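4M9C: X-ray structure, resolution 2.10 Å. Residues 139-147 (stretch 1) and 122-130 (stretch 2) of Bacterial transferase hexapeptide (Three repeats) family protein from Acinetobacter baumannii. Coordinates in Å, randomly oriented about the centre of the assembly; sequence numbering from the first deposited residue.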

# COMPACT_ATOMS: atom_id res chain seq x y z
N ASP A 139 -10.81 3.00 -15.95
CA ASP A 139 -12.15 2.85 -16.53
C ASP A 139 -13.24 2.56 -15.50
O ASP A 139 -14.21 1.89 -15.80
CB ASP A 139 -12.13 1.78 -17.63
CG ASP A 139 -11.20 2.17 -18.79
OD1 ASP A 139 -11.43 3.23 -19.40
OD2 ASP A 139 -10.22 1.44 -19.04
N CYS A 140 -13.09 3.09 -14.30
CA CYS A 140 -14.12 2.91 -13.29
C CYS A 140 -15.06 4.10 -13.28
O CYS A 140 -14.67 5.20 -13.66
CB CYS A 140 -13.51 2.73 -11.91
SG CYS A 140 -12.74 1.16 -11.71
N VAL A 141 -16.30 3.87 -12.88
CA VAL A 141 -17.23 4.96 -12.66
C VAL A 141 -17.72 4.82 -11.23
O VAL A 141 -18.21 3.77 -10.81
CB VAL A 141 -18.41 4.92 -13.66
CG1 VAL A 141 -19.39 6.05 -13.36
CG2 VAL A 141 -17.88 5.01 -15.10
N ILE A 142 -17.58 5.90 -10.47
CA ILE A 142 -17.90 5.88 -9.06
C ILE A 142 -18.88 7.00 -8.77
O ILE A 142 -18.64 8.13 -9.16
CB ILE A 142 -16.63 6.02 -8.23
CG1 ILE A 142 -15.80 4.74 -8.39
CG2 ILE A 142 -16.97 6.25 -6.77
CD1 ILE A 142 -14.52 4.76 -7.60
N GLY A 143 -19.99 6.66 -8.11
CA GLY A 143 -21.07 7.61 -7.89
C GLY A 143 -20.83 8.55 -6.74
O GLY A 143 -19.68 8.84 -6.40
N ASP A 144 -21.91 9.04 -6.13
CA ASP A 144 -21.83 10.03 -5.06
C ASP A 144 -21.87 9.38 -3.69
O ASP A 144 -22.47 8.33 -3.53
CB ASP A 144 -23.00 11.02 -5.15
CG ASP A 144 -23.03 11.76 -6.47
OD1 ASP A 144 -21.96 11.93 -7.08
OD2 ASP A 144 -24.13 12.17 -6.89
N TYR A 145 -21.23 10.02 -2.72
CA TYR A 145 -21.23 9.57 -1.33
C TYR A 145 -20.73 8.14 -1.17
O TYR A 145 -21.27 7.37 -0.37
CB TYR A 145 -22.62 9.77 -0.69
CG TYR A 145 -23.04 11.22 -0.74
CD1 TYR A 145 -22.48 12.15 0.13
CD2 TYR A 145 -23.96 11.67 -1.68
CE1 TYR A 145 -22.83 13.48 0.08
CE2 TYR A 145 -24.32 13.01 -1.73
CZ TYR A 145 -23.75 13.91 -0.85
OH TYR A 145 -24.10 15.24 -0.89
N VAL A 146 -19.71 7.80 -1.95
CA VAL A 146 -19.07 6.50 -1.86
C VAL A 146 -17.88 6.58 -0.91
O VAL A 146 -17.15 7.59 -0.88
CB VAL A 146 -18.62 6.03 -3.26
CG1 VAL A 146 -17.75 4.78 -3.15
CG2 VAL A 146 -19.84 5.76 -4.14
N THR A 147 -17.70 5.52 -0.14
CA THR A 147 -16.65 5.47 0.86
C THR A 147 -15.79 4.24 0.68
O THR A 147 -16.30 3.12 0.65
CB THR A 147 -17.25 5.45 2.28
OG1 THR A 147 -17.96 6.67 2.51
CG2 THR A 147 -16.16 5.32 3.32
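Stretch 2, residues 122-130: IKIGKFFHA

The apolar centre of the contact is built around Ile142, which buries more surface against stretch 2 than any other residue of stretch 1. Its CB lies 4.0 Å from CG1 of Ile124, and its CG2 lies 4.0 Å from CD1 of Phe128. Ile142 and Ile124 share one face of the sheet and nearly the same rotamer, m,t, so that like branches lie in register; such beta-branched side chains suit extended backbone. Phe128 leaves its backbone sideways, but with chi1 t the ring comes nearer stretch 1, where its CE1 is 4.0 Å from CG1 of Val146.

Farther along, Tyr145 and Phe127 form an aromatic pair. Both backbones adopt left-handed conformations, near phi 55° and psi 40°, and both side chains take chi1 m. The ring planes are inclined by only 8°, but with centroids 5.3 Å apart they are slid past each other and barely overlap; CE1 of Tyr145 approaches CD1 of Phe127 to 3.6 Å.

The backbones run parallel, with strand pairings Val141–Lys123, Ile142–Ile124 and Thr147–His129. Val141 and Lys123 share the face opposite Ile142 and Ile124, where Val141 is exposed and a lysine can be accommodated. Lys123 is held through both of its backbone polar atoms: its N donates to Cys140 O (3.1 Å), and its O accepts from Ile142 N (2.7 Å). Gly125 N donates to Ile142 O (2.8 Å) and, weakly, to Gly143 O (3.4 Å). Beyond the turn, His129 N donates to Val146 O at 3.1 Å.

At the polar edge, Asp144 leaves its backbone sideways, but its carboxylate comes nearer stretch 2; this short side chain supplies an acceptor, OD1, for Lys126 N (2.8 Å) where the strand pairing is interrupted. Glycine fits at 125 because an ideal CB would lie 2.2 Å from OD1 of Asp144. Lys126 O accepts from Tyr145 N (2.9 Å).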

# COMPACT_ATOMS: atom_id res chain seq x y z
N ILE A 122 -11.20 7.75 -15.33
CA ILE A 122 -12.01 7.43 -14.17
C ILE A 122 -12.97 8.58 -13.95
O ILE A 122 -12.60 9.74 -14.11
CB ILE A 122 -11.13 7.27 -12.92
CG1 ILE A 122 -10.37 5.95 -12.98
CG2 ILE A 122 -11.96 7.39 -11.62
CD1 ILE A 122 -9.13 5.93 -12.12
N LYS A 123 -14.21 8.26 -13.61
CA LYS A 123 -15.18 9.28 -13.28
C LYS A 123 -15.63 9.03 -11.85
O LYS A 123 -16.09 7.94 -11.51
CB LYS A 123 -16.36 9.22 -14.25
CG LYS A 123 -17.43 10.27 -14.00
N ILE A 124 -15.46 10.04 -11.00
CA ILE A 124 -15.81 9.95 -9.59
C ILE A 124 -16.78 11.06 -9.23
O ILE A 124 -16.55 12.22 -9.57
CB ILE A 124 -14.55 10.06 -8.71
CG1 ILE A 124 -13.73 8.77 -8.79
CG2 ILE A 124 -14.92 10.34 -7.26
CD1 ILE A 124 -12.37 8.90 -8.17
N GLY A 125 -17.86 10.71 -8.55
CA GLY A 125 -18.89 11.68 -8.20
C GLY A 125 -18.51 12.54 -7.01
O GLY A 125 -17.32 12.75 -6.74
N LYS A 126 -19.52 13.01 -6.28
CA LYS A 126 -19.30 13.99 -5.21
C LYS A 126 -19.04 13.32 -3.87
O LYS A 126 -19.53 12.23 -3.59
CB LYS A 126 -20.50 14.94 -5.10
CG LYS A 126 -20.95 15.55 -6.42
CD LYS A 126 -21.95 16.70 -6.21
N PHE A 127 -18.24 14.00 -3.05
CA PHE A 127 -17.99 13.58 -1.67
C PHE A 127 -17.48 12.14 -1.56
O PHE A 127 -17.88 11.39 -0.67
CB PHE A 127 -19.22 13.88 -0.80
CG PHE A 127 -19.64 15.33 -0.87
CD1 PHE A 127 -20.65 15.73 -1.73
CD2 PHE A 127 -18.95 16.30 -0.15
CE1 PHE A 127 -20.99 17.07 -1.84
CE2 PHE A 127 -19.29 17.63 -0.25
CZ PHE A 127 -20.32 18.02 -1.09
N PHE A 128 -16.58 11.79 -2.48
CA PHE A 128 -15.86 10.53 -2.43
C PHE A 128 -14.82 10.55 -1.32
O PHE A 128 -14.11 11.54 -1.14
CB PHE A 128 -15.17 10.29 -3.78
CG PHE A 128 -14.39 9.02 -3.84
CD1 PHE A 128 -15.01 7.79 -3.66
CD2 PHE A 128 -13.03 9.04 -4.15
CE1 PHE A 128 -14.29 6.60 -3.75
CE2 PHE A 128 -12.30 7.86 -4.25
CZ PHE A 128 -12.93 6.63 -4.04
N HIS A 129 -14.75 9.45 -0.58
CA HIS A 129 -13.77 9.29 0.49
C HIS A 129 -12.92 8.06 0.22
O HIS A 129 -13.44 6.94 0.13
CB HIS A 129 -14.46 9.13 1.84
CG HIS A 129 -14.85 10.42 2.49
ND1 HIS A 129 -14.93 10.57 3.85
CD2 HIS A 129 -15.19 11.62 1.95
CE1 HIS A 129 -15.30 11.81 4.14
NE2 HIS A 129 -15.47 12.47 3.00
N ALA A 130 -11.61 8.27 0.09
CA ALA A 130 -10.66 7.17 -0.09
C ALA A 130 -9.67 7.21 1.06
O ALA A 130 -8.83 8.10 1.12
CB ALA A 130 -9.92 7.32 -1.39
O HOH W 1 -18.48 9.59 -4.11